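Uricase (Arthrobacter globiformis, PDB 2YZD) catalyses the oxidation of uric acid by molecular oxygen to 5-hydroxyisourate, which is processed further to (S)-allantoin. Local coordinates at residues D179-T184 with K250-V255; G106-Q111 with L137-S142; K244-N249 with Y276-A281. All blocks are in the same frame, centred on the assembly; numbering follows the deposited sequence.

Contact 1 (D179-T184 with K250-V255); sequences DRILAT and KHHFLV. With AZA (8-azaxanthine), chain I.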
loop_
_atom_site.group_PDB
_atom_site.type_symbol
_atom_site.label_atom_id
_atom_site.label_comp_id
_atom_site.label_asym_id
_atom_site.label_seq_id
_atom_site.Cartn_x
_atom_site.Cartn_y
_atom_site.Cartn_z
ATOM N N ASP A 179 -25.281 0.487 22.665
ATOM C CA ASP A 179 -24.169 1.425 22.757
ATOM C C ASP A 179 -22.893 0.795 22.227
ATOM O O ASP A 179 -22.334 -0.116 22.833
ATOM C CB ASP A 179 -23.960 1.899 24.205
ATOM C CG ASP A 179 -22.992 3.087 24.303
ATOM O OD1 ASP A 179 -22.500 3.551 23.253
ATOM O OD2 ASP A 179 -22.724 3.561 25.430
ATOM N N ARG A 180 -22.437 1.289 21.082
ATOM C CA ARG A 180 -21.224 0.785 20.457
ATOM C C ARG A 180 -20.579 1.927 19.667
ATOM O O ARG A 180 -21.172 2.997 19.504
ATOM C CB ARG A 180 -21.570 -0.352 19.485
ATOM C CG ARG A 180 -22.379 0.138 18.288
ATOM C CD ARG A 180 -22.643 -0.916 17.212
ATOM N NE ARG A 180 -23.320 -0.298 16.069
ATOM C CZ ARG A 180 -23.579 -0.902 14.912
ATOM N NH1 ARG A 180 -23.224 -2.174 14.709
ATOM N NH2 ARG A 180 -24.197 -0.225 13.950
ATOM N N ILE A 181 -19.368 1.691 19.178
ATOM C CA ILE A 181 -18.677 2.671 18.353
ATOM C C ILE A 181 -19.089 2.415 16.903
ATOM O O ILE A 181 -19.224 1.267 16.479
ATOM C CB ILE A 181 -17.136 2.530 18.463
ATOM C CG1 ILE A 181 -16.626 3.263 19.709
ATOM C CG2 ILE A 181 -16.465 3.065 17.207
ATOM C CD1 ILE A 181 -15.123 3.182 19.891
ATOM N N LEU A 182 -19.314 3.484 16.154
ATOM C CA LEU A 182 -19.670 3.375 14.745
ATOM C C LEU A 182 -18.584 4.125 13.992
ATOM O O LEU A 182 -18.482 5.351 14.097
ATOM C CB LEU A 182 -21.028 4.022 14.473
ATOM C CG LEU A 182 -21.477 3.956 13.010
ATOM C CD1 LEU A 182 -21.612 2.488 12.601
ATOM C CD2 LEU A 182 -22.804 4.694 12.829
ATOM N N ALA A 183 -17.761 3.388 13.252
ATOM C CA ALA A 183 -16.665 3.988 12.499
ATOM C C ALA A 183 -16.695 3.546 11.034
ATOM O O ALA A 183 -16.947 2.379 10.733
ATOM C CB ALA A 183 -15.329 3.614 13.148
ATOM N N THR A 184 -16.440 4.483 10.127
ATOM C CA THR A 184 -16.453 4.183 8.698
ATOM C C THR A 184 -15.574 5.141 7.907
ATOM O O THR A 184 -15.091 6.134 8.445
ATOM C CB THR A 184 -17.881 4.279 8.126
ATOM O OG1 THR A 184 -17.884 3.815 6.771
ATOM C CG2 THR A 184 -18.378 5.725 8.162
ATOM N N LYS A 250 -16.107 -0.266 10.263
ATOM C CA LYS A 250 -14.808 -0.599 10.851
ATOM C C LYS A 250 -14.942 -0.962 12.315
ATOM O O LYS A 250 -14.993 -0.104 13.201
ATOM C CB LYS A 250 -13.838 0.560 10.657
ATOM C CG LYS A 250 -13.507 0.776 9.190
ATOM C CD LYS A 250 -12.703 2.039 8.962
ATOM C CE LYS A 250 -13.502 3.244 9.402
ATOM N NZ LYS A 250 -12.875 4.520 8.983
ATOM N N HIS A 251 -14.983 -2.264 12.545
ATOM C CA HIS A 251 -15.173 -2.818 13.863
ATOM C C HIS A 251 -14.154 -2.467 14.932
ATOM O O HIS A 251 -12.947 -2.641 14.772
ATOM C CB HIS A 251 -15.333 -4.336 13.741
ATOM C CG HIS A 251 -16.442 -4.740 12.816
ATOM N ND1 HIS A 251 -16.302 -5.731 11.867
ATOM C CD2 HIS A 251 -17.696 -4.248 12.661
ATOM C CE1 HIS A 251 -17.418 -5.826 11.163
ATOM N NE2 HIS A 251 -18.280 -4.937 11.626
ATOM N N HIS A 252 -14.687 -1.935 16.021
ATOM C CA HIS A 252 -13.914 -1.572 17.191
ATOM C C HIS A 252 -14.548 -2.442 18.253
ATOM O O HIS A 252 -15.644 -2.156 18.733
ATOM C CB HIS A 252 -14.093 -0.090 17.527
ATOM C CG HIS A 252 -13.283 0.822 16.662
ATOM N ND1 HIS A 252 -13.433 0.875 15.293
ATOM C CD2 HIS A 252 -12.287 1.690 16.966
ATOM C CE1 HIS A 252 -12.564 1.735 14.790
ATOM N NE2 HIS A 252 -11.858 2.244 15.784
ATOM N N PHE A 253 -13.869 -3.530 18.590
ATOM C CA PHE A 253 -14.384 -4.459 19.578
ATOM C C PHE A 253 -14.070 -4.042 21.003
ATOM O O PHE A 253 -12.931 -3.710 21.343
ATOM C CB PHE A 253 -13.833 -5.860 19.295
ATOM C CG PHE A 253 -14.291 -6.434 17.976
ATOM C CD1 PHE A 253 -15.583 -6.934 17.829
ATOM C CD2 PHE A 253 -13.443 -6.438 16.873
ATOM C CE1 PHE A 253 -16.029 -7.433 16.595
ATOM C CE2 PHE A 253 -13.875 -6.933 15.639
ATOM C CZ PHE A 253 -15.174 -7.431 15.501
ATOM N N LEU A 254 -15.099 -4.040 21.837
ATOM C CA LEU A 254 -14.934 -3.694 23.237
ATOM C C LEU A 254 -14.166 -4.869 23.842
ATOM O O LEU A 254 -14.696 -5.971 23.966
ATOM C CB LEU A 254 -16.308 -3.541 23.895
ATOM C CG LEU A 254 -16.385 -3.040 25.336
ATOM C CD1 LEU A 254 -15.730 -1.669 25.465
ATOM C CD2 LEU A 254 -17.852 -2.968 25.742
ATOM N N VAL A 255 -12.905 -4.639 24.190
ATOM C CA VAL A 255 -12.084 -5.700 24.756
ATOM C C VAL A 255 -12.675 -6.262 26.041
ATOM O O VAL A 255 -13.141 -5.510 26.903
ATOM C CB VAL A 255 -10.660 -5.203 25.048
ATOM C CG1 VAL A 255 -9.802 -6.355 25.521
ATOM C CG2 VAL A 255 -10.057 -4.576 23.799
HETATM N N1 AZA I . -25.426 -3.102 9.980
HETATM C C2 AZA I . -24.851 -2.491 11.091
HETATM O O2 AZA I . -24.946 -1.292 11.277
HETATM N N3 AZA I . -24.154 -3.288 11.993
HETATM C C4 AZA I . -24.053 -4.623 11.783
HETATM C C5 AZA I . -24.622 -5.247 10.683
HETATM C C6 AZA I . -25.371 -4.473 9.681
HETATM O O6 AZA I . -25.917 -4.904 8.671
HETATM N N7 AZA I . -24.355 -6.553 10.756
HETATM N N8 AZA I . -23.638 -6.667 11.889
HETATM N N9 AZA I . -23.429 -5.508 12.550
HETATM O O HOH W 1 -17.994 -0.864 19.013
HETATM O O HOH W 2 -17.439 -0.656 16.050
HETATM O O HOH W 3 -17.625 0.606 13.444
#

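Contact 2 (G106-Q111 with L137-S142); sequences GRWAAQ and LEISGS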
loop_
_atom_site.group_PDB
_atom_site.type_symbol
_atom_site.label_atom_id
_atom_site.label_comp_id
_atom_site.label_asym_id
_atom_site.label_seq_id
_atom_site.Cartn_x
_atom_site.Cartn_y
_atom_site.Cartn_z
ATOM N N GLY A 106 -15.863 9.633 -24.122
ATOM C CA GLY A 106 -14.743 9.248 -23.291
ATOM C C GLY A 106 -15.036 9.363 -21.815
ATOM O O GLY A 106 -16.169 9.615 -21.409
ATOM N N ARG A 107 -14.001 9.159 -21.013
ATOM C CA ARG A 107 -14.108 9.236 -19.570
ATOM C C ARG A 107 -12.865 9.924 -19.024
ATOM O O ARG A 107 -11.747 9.452 -19.213
ATOM C CB ARG A 107 -14.234 7.831 -18.982
ATOM C CG ARG A 107 -14.462 7.799 -17.491
ATOM C CD ARG A 107 -14.476 6.370 -16.990
ATOM N NE ARG A 107 -14.517 6.316 -15.533
ATOM C CZ ARG A 107 -15.625 6.385 -14.801
ATOM N NH1 ARG A 107 -16.816 6.503 -15.380
ATOM N NH2 ARG A 107 -15.535 6.355 -13.475
ATOM N N TRP A 108 -13.067 11.060 -18.369
ATOM C CA TRP A 108 -11.976 11.821 -17.778
ATOM C C TRP A 108 -12.256 11.907 -16.286
ATOM O O TRP A 108 -13.367 12.240 -15.876
ATOM C CB TRP A 108 -11.915 13.213 -18.396
ATOM C CG TRP A 108 -11.599 13.176 -19.854
ATOM C CD1 TRP A 108 -10.363 13.248 -20.427
ATOM C CD2 TRP A 108 -12.528 12.981 -20.927
ATOM N NE1 TRP A 108 -10.461 13.108 -21.792
ATOM C CE2 TRP A 108 -11.780 12.939 -22.125
ATOM C CE3 TRP A 108 -13.922 12.831 -20.992
ATOM C CZ2 TRP A 108 -12.377 12.755 -23.377
ATOM C CZ3 TRP A 108 -14.518 12.647 -22.233
ATOM C CH2 TRP A 108 -13.743 12.610 -23.412
ATOM N N ALA A 109 -11.256 11.581 -15.476
ATOM C CA ALA A 109 -11.417 11.609 -14.030
ATOM C C ALA A 109 -10.228 12.270 -13.351
ATOM O O ALA A 109 -9.168 12.445 -13.951
ATOM C CB ALA A 109 -11.601 10.194 -13.500
ATOM N N ALA A 110 -10.412 12.636 -12.090
ATOM C CA ALA A 110 -9.357 13.282 -11.339
ATOM C C ALA A 110 -9.567 13.177 -9.843
ATOM O O ALA A 110 -10.696 13.063 -9.358
ATOM C CB ALA A 110 -9.264 14.750 -11.728
ATOM N N GLN A 111 -8.449 13.179 -9.127
ATOM C CA GLN A 111 -8.448 13.177 -7.678
ATOM C C GLN A 111 -7.839 14.546 -7.403
ATOM O O GLN A 111 -6.861 14.926 -8.039
ATOM C CB GLN A 111 -7.531 12.093 -7.113
ATOM C CG GLN A 111 -8.010 10.669 -7.325
ATOM C CD GLN A 111 -7.023 9.649 -6.784
ATOM O OE1 GLN A 111 -7.364 8.835 -5.928
ATOM N NE2 GLN A 111 -5.793 9.694 -7.279
ATOM N N LEU A 137 -15.961 12.768 -15.476
ATOM C CA LEU A 137 -16.760 13.261 -16.582
ATOM C C LEU A 137 -16.853 12.172 -17.626
ATOM O O LEU A 137 -15.860 11.530 -17.953
ATOM C CB LEU A 137 -16.110 14.491 -17.220
ATOM C CG LEU A 137 -16.682 14.905 -18.584
ATOM C CD1 LEU A 137 -18.124 15.378 -18.430
ATOM C CD2 LEU A 137 -15.831 16.005 -19.182
ATOM N N GLU A 138 -18.053 11.946 -18.132
ATOM C CA GLU A 138 -18.234 10.962 -19.173
ATOM C C GLU A 138 -19.071 11.629 -20.247
ATOM O O GLU A 138 -20.183 12.103 -19.984
ATOM C CB GLU A 138 -18.927 9.703 -18.640
ATOM C CG GLU A 138 -18.910 8.555 -19.644
ATOM C CD GLU A 138 -19.105 7.179 -19.010
ATOM O OE1 GLU A 138 -18.296 6.789 -18.135
ATOM O OE2 GLU A 138 -20.066 6.479 -19.404
ATOM N N ILE A 139 -18.520 11.710 -21.451
ATOM C CA ILE A 139 -19.240 12.320 -22.553
ATOM C C ILE A 139 -19.714 11.229 -23.494
ATOM O O ILE A 139 -18.943 10.349 -23.892
ATOM C CB ILE A 139 -18.361 13.312 -23.348
ATOM C CG1 ILE A 139 -18.002 14.514 -22.473
ATOM C CG2 ILE A 139 -19.106 13.785 -24.597
ATOM C CD1 ILE A 139 -17.205 15.593 -23.208
ATOM N N SER A 140 -20.996 11.280 -23.823
ATOM C CA SER A 140 -21.589 10.319 -24.732
ATOM C C SER A 140 -22.360 11.153 -25.741
ATOM O O SER A 140 -23.521 11.501 -25.517
ATOM C CB SER A 140 -22.533 9.386 -23.981
ATOM O OG SER A 140 -22.853 8.265 -24.787
ATOM N N GLY A 141 -21.700 11.486 -26.843
ATOM C CA GLY A 141 -22.338 12.310 -27.850
ATOM C C GLY A 141 -22.397 13.744 -27.355
ATOM O O GLY A 141 -21.361 14.372 -27.127
ATOM N N SER A 142 -23.601 14.272 -27.170
ATOM C CA SER A 142 -23.726 15.646 -26.696
ATOM C C SER A 142 -23.937 15.669 -25.191
ATOM O O SER A 142 -23.892 16.732 -24.570
ATOM C CB SER A 142 -24.894 16.354 -27.388
ATOM O OG SER A 142 -26.134 15.829 -26.955
#

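Contact 3 (K244-N249 with Y276-A281); sequences KMSLPN and YGLIEA. With AZA (8-azaxanthine), chain I.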
loop_
_atom_site.group_PDB
_atom_site.type_symbol
_atom_site.label_atom_id
_atom_site.label_comp_id
_atom_site.label_asym_id
_atom_site.label_seq_id
_atom_site.Cartn_x
_atom_site.Cartn_y
_atom_site.Cartn_z
ATOM N N LYS A 244 -24.457 7.919 -4.318
ATOM C CA LYS A 244 -24.115 6.550 -3.979
ATOM C C LYS A 244 -23.069 6.598 -2.876
ATOM O O LYS A 244 -22.230 7.500 -2.849
ATOM C CB LYS A 244 -23.567 5.808 -5.200
ATOM C CG LYS A 244 -24.611 5.607 -6.281
ATOM C CD LYS A 244 -24.235 4.528 -7.281
ATOM C CE LYS A 244 -25.480 4.100 -8.071
ATOM N NZ LYS A 244 -25.200 3.020 -9.049
ATOM N N MET A 245 -23.147 5.646 -1.952
ATOM C CA MET A 245 -22.209 5.560 -0.844
ATOM C C MET A 245 -21.795 4.119 -0.566
ATOM O O MET A 245 -22.598 3.193 -0.679
ATOM C CB MET A 245 -22.814 6.160 0.426
ATOM C CG MET A 245 -22.864 7.674 0.423
ATOM S SD MET A 245 -23.597 8.345 1.915
ATOM C CE MET A 245 -25.221 8.683 1.363
ATOM N N SER A 246 -20.528 3.956 -0.206
ATOM C CA SER A 246 -19.952 2.656 0.114
ATOM C C SER A 246 -19.307 2.875 1.482
ATOM O O SER A 246 -18.217 3.447 1.589
ATOM C CB SER A 246 -18.904 2.272 -0.933
ATOM O OG SER A 246 -18.515 0.917 -0.789
ATOM N N LEU A 247 -19.991 2.424 2.527
ATOM C CA LEU A 247 -19.516 2.635 3.883
ATOM C C LEU A 247 -19.082 1.385 4.628
ATOM O O LEU A 247 -19.905 0.531 4.953
ATOM C CB LEU A 247 -20.611 3.346 4.694
ATOM C CG LEU A 247 -21.173 4.621 4.060
ATOM C CD1 LEU A 247 -22.282 5.179 4.924
ATOM C CD2 LEU A 247 -20.047 5.648 3.897
ATOM N N PRO A 248 -17.776 1.255 4.899
ATOM C CA PRO A 248 -17.313 0.071 5.632
ATOM C C PRO A 248 -17.568 0.264 7.130
ATOM O O PRO A 248 -17.365 1.354 7.663
ATOM C CB PRO A 248 -15.820 0.026 5.306
ATOM C CG PRO A 248 -15.474 1.488 5.177
ATOM C CD PRO A 248 -16.638 2.023 4.361
ATOM N N ASN A 249 -18.040 -0.781 7.798
ATOM C CA ASN A 249 -18.279 -0.722 9.237
ATOM C C ASN A 249 -16.964 -1.207 9.868
ATOM O O ASN A 249 -16.728 -2.411 9.967
ATOM C CB ASN A 249 -19.430 -1.659 9.623
ATOM C CG ASN A 249 -19.946 -1.413 11.044
ATOM O OD1 ASN A 249 -19.481 -0.516 11.746
ATOM N ND2 ASN A 249 -20.917 -2.212 11.463
ATOM N N TYR A 276 -14.660 -6.746 7.559
ATOM C CA TYR A 276 -15.434 -5.568 7.933
ATOM C C TYR A 276 -16.778 -5.549 7.209
ATOM O O TYR A 276 -16.926 -6.111 6.118
ATOM C CB TYR A 276 -14.663 -4.281 7.601
ATOM C CG TYR A 276 -14.113 -4.213 6.187
ATOM C CD1 TYR A 276 -12.854 -4.742 5.880
ATOM C CD2 TYR A 276 -14.863 -3.651 5.148
ATOM C CE1 TYR A 276 -12.350 -4.722 4.575
ATOM C CE2 TYR A 276 -14.369 -3.623 3.831
ATOM C CZ TYR A 276 -13.112 -4.161 3.557
ATOM O OH TYR A 276 -12.615 -4.137 2.267
ATOM N N GLY A 277 -17.764 -4.911 7.825
ATOM C CA GLY A 277 -19.052 -4.820 7.179
ATOM C C GLY A 277 -18.894 -3.827 6.049
ATOM O O GLY A 277 -18.061 -2.928 6.126
ATOM N N LEU A 278 -19.651 -4.018 4.977
ATOM C CA LEU A 278 -19.632 -3.103 3.845
ATOM C C LEU A 278 -21.093 -2.829 3.500
ATOM O O LEU A 278 -21.781 -3.675 2.917
ATOM C CB LEU A 278 -18.909 -3.711 2.646
ATOM C CG LEU A 278 -18.697 -2.730 1.487
ATOM C CD1 LEU A 278 -18.058 -1.430 1.986
ATOM C CD2 LEU A 278 -17.816 -3.380 0.437
ATOM N N ILE A 279 -21.557 -1.648 3.895
ATOM C CA ILE A 279 -22.935 -1.218 3.678
ATOM C C ILE A 279 -22.951 -0.155 2.583
ATOM O O ILE A 279 -22.415 0.943 2.760
ATOM C CB ILE A 279 -23.534 -0.649 4.997
ATOM C CG1 ILE A 279 -23.770 -1.782 6.002
ATOM C CG2 ILE A 279 -24.852 0.062 4.726
ATOM C CD1 ILE A 279 -22.524 -2.488 6.477
ATOM N N GLU A 280 -23.560 -0.491 1.451
ATOM C CA GLU A 280 -23.614 0.413 0.311
ATOM C C GLU A 280 -25.049 0.638 -0.146
ATOM O O GLU A 280 -25.893 -0.250 -0.030
ATOM C CB GLU A 280 -22.800 -0.173 -0.846
ATOM C CG GLU A 280 -21.611 -1.015 -0.398
ATOM C CD GLU A 280 -20.829 -1.593 -1.562
ATOM O OE1 GLU A 280 -20.033 -0.848 -2.175
ATOM O OE2 GLU A 280 -21.014 -2.790 -1.872
ATOM N N ALA A 281 -25.324 1.830 -0.668
ATOM C CA ALA A 281 -26.664 2.150 -1.141
ATOM C C ALA A 281 -26.708 3.416 -1.985
ATOM O O ALA A 281 -25.795 4.251 -1.938
ATOM C CB ALA A 281 -27.623 2.290 0.043
HETATM N N1 AZA I . -25.426 -3.102 9.980
HETATM C C2 AZA I . -24.851 -2.491 11.091
HETATM O O2 AZA I . -24.946 -1.292 11.277
HETATM N N3 AZA I . -24.154 -3.288 11.993
HETATM C C4 AZA I . -24.053 -4.623 11.783
HETATM C C5 AZA I . -24.622 -5.247 10.683
HETATM C C6 AZA I . -25.371 -4.473 9.681
HETATM O O6 AZA I . -25.917 -4.904 8.671
HETATM N N7 AZA I . -24.355 -6.553 10.756
HETATM N N8 AZA I . -23.638 -6.667 11.889
HETATM N N9 AZA I . -23.429 -5.508 12.550
#

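Contact 1 (D179-T184 with K250-V255)
His252 turns CG away from its own carbonyl carbon (chi1 -79°), and Ile181 sets its CG2 branch anti to the backbone N. CG2 of Ile181 then lies over one face of the imidazole, 3.9 Å from His252 CG. Ala183 CB approaches the same ring obliquely, 3.7 Å from His252 CE1. The ring's rotation is fixed from within its own segment: His252 ND1 donates to Lys250 O, in the ring plane, at 2.8 Å.

One backbone-to-backbone hydrogen bond joins the segments, Lys250 N to Ala183 O at 2.8 Å. Near Ile181 and His252 the backbones draw apart, and two waters bridge them: one joins Ile181 N to His252 O, the other Ile181 O to His252 N. A third, at the Ala183-Lys250 pair, accepts from Ala183 N and donates to Lys250 O. Lys250 NZ pairs with Asp185 in a salt bridge, though the place of NZ is doubtful.

Arg180, extended from CG to NE, instead gives a nearly straight NH2 bond (171°) to O2 of 8-azaxanthine at 3.0 Å. Ser161 OG holds Arg180 NE. Water replaces backbone bonds at this antiparallel strand end, beside the uricase active site: Arg180 holds the ligand, consistent with urate binding, and His251 probably joins the charge relay.

Contact 2 (G106-Q111 with L137-S142)
Two neighbouring antiparallel strands pair here, 103-117 with 131-140, in the large sheet of the chain, which has the T-fold (tunnelling fold) architecture of uricases. The contact is buried. Four backbone hydrogen bonds close it. Gly106 and Ile139 form one hydrogen-bonded pair, Trp108 and Leu137 the other. The second pair is the tighter: Leu137 N reaches Trp108 O at 2.7 Å, nearly straight. Between them Arg107 and Glu138 make a non-hydrogen-bonded pair, whose own CA-H groups point to Leu137 O and Gly106 O.

On the face of Arg107 and Glu138 a salt bridge crosses the strands. Both side chains start anti to the backbone N (chi1 -175° and -170°). Arg107 is extended as far as NE, and Glu138 beyond CG. Arg107 NH1 meets Glu138 OE1 at 3.1 Å. The oxygen lies in the guanidinium plane, at its edge, while the carboxylate plane is turned 68° from it. NH1 also donates to Ile294 O, and Glu138 OE2 pairs with Arg49. A leucine in place of Arg107 would probably leave Glu138 OE1 without its cross-strand charge partner and Ile294 O without this donor.

The other face is apolar. Trp108 and Leu137 lie side by side, with Trp108 CE3 4.1 Å from Leu137 CD2. The far end of the indole continues to Ile139, CZ3 to CG1 at 4.0 Å. Its CH2 lies where a side chain on Gly106 would collide.

Helix 85-99 packs on this apolar face, Leu89 and Thr97 against Trp108 and Leu90 against Leu137. Strand 38-50 flanks 103-117 on its other edge, and strand 143-157 flanks 131-140.

Contact 3 (K244-N249 with Y276-A281)
Ser246 and Glu280 stand opposite each other in a non-hydrogen-bonded pair, joined by a hydrogen bond from the hydroxyl to the carboxylate. Ser246 swings OG to the side of its carbonyl carbon, away from N (chi1 -169°), and donates to Glu280 OE1 at 2.7 Å. It comes to the anti side of that oxygen, 33° out of the carboxylate plane. The second oxygen, OE2, is bonded to Gln19 of a neighbouring subunit.

On the same face the CD1 branch of Leu278 reaches over to the partner strand. It sits 3.7 Å from Ser246 OG and 4.3 Å from Pro248 CB. The pyrrolidine is also met by Tyr276, whose CD2 comes obliquely to within 3.8 Å of Pro248 CB. Tyr276 OH bonds to Glu24 of the same neighbouring subunit.

The backbone is an antiparallel ladder between strands 240-254 and 276-285. The latter also pairs with a strand of that subunit, carrying the sheet across the interface. The ladder weakens at its end by the ligand: Asn249 N binds Gly277 O at 2.7 Å, but the return bond from Gly277 N is weak.

Leu247, Asn249, Ile279 and Ala281 point to the other face. Leu247, Ile279 and Ala281 pack against Met226 of helix 222-236. Asn249, probably a urate-binding residue, places ND2 3.5 Å from N3 of 8-azaxanthine.

In the fold
All three contacts join strands of one antiparallel sheet. Contacts 1 and 3 share strand 240-254 and touch, Thr184 OG1 bonding to Pro248 O; both reach the same 8-azaxanthine. Contact 2 lies across the chain's centre, its centre about 38 Å from that of contact 1 and 26 Å from that of contact 3. It is buried, and no other subunit of the assembly touches its segments. Contact 1 is also buried, but water replaces much of its ladder. Contact 3 is partly buried, and another subunit continues its ladder. The polar links differ likewise: a cross-strand salt bridge in contact 2, a serine-carboxylate bond in contact 3, water bridges in contact 1.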